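Local structure of ferritin light chain (Trichoplusia ni, 1Z6O) at residues T39-Y44 with I91-K96. The protein stores iron in a soluble, non-toxic form as the light chain of a secreted 24-subunit ferritin, where it probably facilitates nucleation of the ferrihydrite core. Sequence-based numbering, arbitrary orientation.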
ATOM      1  N   THR A  39     -44.415 -37.256 -14.410  1.00 18.07           N
ATOM      2  CA  THR A  39     -44.294 -37.317 -15.861  1.00 19.15           C
ATOM      3  C   THR A  39     -44.379 -35.920 -16.471  1.00 18.18           C
ATOM      4  O   THR A  39     -43.718 -35.642 -17.475  1.00 18.08           O
ATOM      5  CB  THR A  39     -45.380 -38.238 -16.493  1.00 22.17           C
ATOM      6  OG1 THR A  39     -46.670 -37.820 -16.050  1.00 26.99           O
ATOM      7  CG2 THR A  39     -45.159 -39.692 -16.069  1.00 24.49           C
ATOM      8  N   GLU A  40     -45.181 -35.036 -15.881  1.00 16.65           N
ATOM      9  CA  GLU A  40     -45.274 -33.671 -16.419  1.00 18.96           C
ATOM     10  C   GLU A  40     -43.931 -32.938 -16.284  1.00 19.06           C
ATOM     11  O   GLU A  40     -43.558 -32.158 -17.158  1.00 17.62           O
ATOM     12  CB  GLU A  40     -46.359 -32.864 -15.695  1.00 20.34           C
ATOM     13  CG  GLU A  40     -47.773 -33.292 -16.068  1.00 28.42           C
ATOM     14  CD  GLU A  40     -48.082 -33.064 -17.543  1.00 37.87           C
ATOM     15  OE1 GLU A  40     -48.837 -33.882 -18.114  1.00 35.96           O
ATOM     16  OE2 GLU A  40     -47.586 -32.069 -18.129  1.00 32.71           O
ATOM     17  N   LEU A  41     -43.209 -33.182 -15.194  1.00 16.83           N
ATOM     18  CA  LEU A  41     -41.916 -32.522 -15.020  1.00 18.41           C
ATOM     19  C   LEU A  41     -40.956 -33.005 -16.110  1.00 19.79           C
ATOM     20  O   LEU A  41     -40.184 -32.221 -16.668  1.00 17.31           O
ATOM     21  CB  LEU A  41     -41.349 -32.813 -13.630  1.00 19.16           C
ATOM     22  CG  LEU A  41     -40.156 -31.922 -13.248  1.00 30.42           C
ATOM     23  CD1 LEU A  41     -40.613 -30.449 -13.195  1.00 24.48           C
ATOM     24  CD2 LEU A  41     -39.583 -32.364 -11.894  1.00 26.99           C
ATOM     25  N   GLN A  42     -40.998 -34.298 -16.428  1.00 16.64           N
ATOM     26  CA  GLN A  42     -40.142 -34.821 -17.493  1.00 18.33           C
ATOM     27  C   GLN A  42     -40.517 -34.175 -18.827  1.00 19.03           C
ATOM     28  O   GLN A  42     -39.640 -33.800 -19.610  1.00 18.81           O
ATOM     29  CB  GLN A  42     -40.296 -36.340 -17.616  1.00 18.08           C
ATOM     30  CG  GLN A  42     -39.732 -37.115 -16.428  1.00 17.98           C
ATOM     31  CD  GLN A  42     -40.005 -38.602 -16.553  1.00 29.02           C
ATOM     32  OE1 GLN A  42     -39.789 -39.184 -17.605  1.00 30.85           O
ATOM     33  NE2 GLN A  42     -40.466 -39.219 -15.478  1.00 29.12           N
ATOM     34  N   ALA A  43     -41.814 -34.058 -19.103  1.00 15.99           N
ATOM     35  CA  ALA A  43     -42.252 -33.438 -20.357  1.00 17.25           C
ATOM     36  C   ALA A  43     -41.887 -31.943 -20.389  1.00 18.43           C
ATOM     37  O   ALA A  43     -41.752 -31.356 -21.459  1.00 17.15           O
ATOM     38  CB  ALA A  43     -43.784 -33.613 -20.543  1.00 17.82           C
ATOM     39  N   TYR A  44     -41.740 -31.331 -19.218  1.00 16.43           N
ATOM     40  CA  TYR A  44     -41.384 -29.907 -19.144  1.00 17.69           C
ATOM     41  C   TYR A  44     -39.912 -29.731 -19.549  1.00 17.09           C
ATOM     42  O   TYR A  44     -39.550 -28.734 -20.177  1.00 16.76           O
ATOM     43  CB  TYR A  44     -41.623 -29.380 -17.716  1.00 15.75           C
ATOM     44  CG  TYR A  44     -41.739 -27.862 -17.609  1.00 16.86           C
ATOM     45  CD1 TYR A  44     -42.404 -27.116 -18.593  1.00 17.00           C
ATOM     46  CD2 TYR A  44     -41.263 -27.190 -16.485  1.00 17.38           C
ATOM     47  CE1 TYR A  44     -42.600 -25.730 -18.445  1.00 17.37           C
ATOM     48  CE2 TYR A  44     -41.449 -25.807 -16.328  1.00 18.76           C
ATOM     49  CZ  TYR A  44     -42.121 -25.088 -17.309  1.00 18.76           C
ATOM     50  OH  TYR A  44     -42.315 -23.726 -17.142  1.00 19.08           O
ATOM     51  N   ILE A  91     -33.864 -31.890 -15.581  1.00 14.45           N
ATOM     52  CA  ILE A  91     -33.428 -33.287 -15.601  1.00 15.81           C
ATOM     53  C   ILE A  91     -32.802 -33.630 -14.247  1.00 18.37           C
ATOM     54  O   ILE A  91     -33.057 -34.695 -13.685  1.00 16.63           O
ATOM     55  CB  ILE A  91     -32.390 -33.536 -16.732  1.00 16.74           C
ATOM     56  CG1 ILE A  91     -33.099 -33.502 -18.096  1.00 18.51           C
ATOM     57  CG2 ILE A  91     -31.673 -34.889 -16.515  1.00 16.87           C
ATOM     58  CD1 ILE A  91     -32.125 -33.459 -19.292  1.00 19.91           C
ATOM     59  N   LYS A  92     -31.979 -32.730 -13.721  1.00 15.32           N
ATOM     60  CA  LYS A  92     -31.359 -32.973 -12.423  1.00 16.90           C
ATOM     61  C   LYS A  92     -32.402 -33.003 -11.305  1.00 18.33           C
ATOM     62  O   LYS A  92     -32.258 -33.766 -10.349  1.00 18.79           O
ATOM     63  CB  LYS A  92     -30.297 -31.909 -12.116  1.00 17.23           C
ATOM     64  CG  LYS A  92     -29.031 -32.060 -12.992  1.00 17.98           C
ATOM     65  CD  LYS A  92     -28.032 -30.944 -12.713  1.00 23.86           C
ATOM     66  CE  LYS A  92     -26.728 -31.182 -13.484  1.00 28.93           C
ATOM     67  NZ  LYS A  92     -25.770 -30.039 -13.309  1.00 32.57           N
ATOM     68  N   HIS A  93     -33.456 -32.195 -11.415  1.00 15.57           N
ATOM     69  CA  HIS A  93     -34.482 -32.209 -10.371  1.00 16.16           C
ATOM     70  C   HIS A  93     -35.274 -33.521 -10.401  1.00 16.86           C
ATOM     71  O   HIS A  93     -35.615 -34.083  -9.356  1.00 16.36           O
ATOM     72  CB  HIS A  93     -35.457 -31.033 -10.530  1.00 16.63           C
ATOM     73  CG  HIS A  93     -36.177 -30.702  -9.261  1.00 20.16           C
ATOM     74  ND1 HIS A  93     -35.655 -29.843  -8.318  1.00 22.33           N
ATOM     75  CD2 HIS A  93     -37.327 -31.188  -8.732  1.00 18.60           C
ATOM     76  CE1 HIS A  93     -36.450 -29.815  -7.261  1.00 23.81           C
ATOM     77  NE2 HIS A  93     -37.472 -30.624  -7.486  1.00 18.72           N
ATOM     78  N   VAL A  94     -35.580 -33.992 -11.604  1.00 15.95           N
ATOM     79  CA  VAL A  94     -36.293 -35.259 -11.794  1.00 16.08           C
ATOM     80  C   VAL A  94     -35.510 -36.386 -11.090  1.00 18.34           C
ATOM     81  O   VAL A  94     -36.088 -37.210 -10.360  1.00 15.56           O
ATOM     82  CB  VAL A  94     -36.423 -35.581 -13.324  1.00 17.83           C
ATOM     83  CG1 VAL A  94     -36.765 -37.063 -13.550  1.00 19.80           C
ATOM     84  CG2 VAL A  94     -37.506 -34.681 -13.950  1.00 18.83           C
ATOM     85  N   THR A  95     -34.195 -36.424 -11.292  1.00 15.24           N
ATOM     86  CA  THR A  95     -33.393 -37.474 -10.658  1.00 14.62           C
ATOM     87  C   THR A  95     -33.179 -37.217  -9.172  1.00 15.26           C
ATOM     88  O   THR A  95     -33.045 -38.160  -8.391  1.00 16.66           O
ATOM     89  CB  THR A  95     -32.027 -37.658 -11.351  1.00 17.41           C
ATOM     90  OG1 THR A  95     -31.296 -36.428 -11.326  1.00 18.42           O
ATOM     91  CG2 THR A  95     -32.233 -38.105 -12.799  1.00 16.39           C
ATOM     92  N   LYS A  96     -33.144 -35.950  -8.772  1.00 15.17           N
ATOM     93  CA  LYS A  96     -32.993 -35.637  -7.350  1.00 15.59           C
ATOM     94  C   LYS A  96     -34.173 -36.233  -6.568  1.00 17.97           C
ATOM     95  O   LYS A  96     -34.006 -36.717  -5.446  1.00 16.01           O
ATOM     96  CB  LYS A  96     -32.966 -34.115  -7.127  1.00 17.07           C
ATOM     97  CG  LYS A  96     -32.949 -33.740  -5.639  1.00 20.84           C
ATOM     98  CD  LYS A  96     -32.532 -32.285  -5.390  1.00 27.56           C
ATOM     99  CE  LYS A  96     -33.548 -31.306  -5.921  1.00 36.42           C
ATOM    100  NZ  LYS A  96     -33.116 -29.898  -5.654  1.00 45.70           N
TER
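Leu41 and Gln42 on helix 37-61 meet His93 and Val94 near the C-terminal end of helix 70-96. The two short helical segments run nearly antiparallel, at 158°, with axes 9.6 Å apart, and Gln42 sits level with Val94. Contact is made by side chains alone and is apolar. Leu41 and Val94 lie alongside with their side chains reaching opposite ways, CD2 of Leu41 3.7 Å from CG2 of Val94. The same CD2 meets the His93 ring obliquely, 4.1 Å from CD2 of His93; chi1 of -167° swings CG of Leu41 opposite the backbone nitrogen, and chi2 near 63° then sets the direction of CD2. Gln42 contributes only its aliphatic part: its CG lies across Val94, 4.1 Å from both CG1 and CG2 of that residue. The amide, at the end of an extended chain, makes weak hydrogen bonds to Asp99 and Asn102 in the connection that follows helix 70-96. His93 bonds through NE2 to Glu158 and stacks on Tyr162, while Ile159 touches both Leu41 and His93, so helix 157-190 closes over this side. Such buried, nearly antiparallel packing of the first two long helices is characteristic of ferritin's four-helix bundle, here at one end.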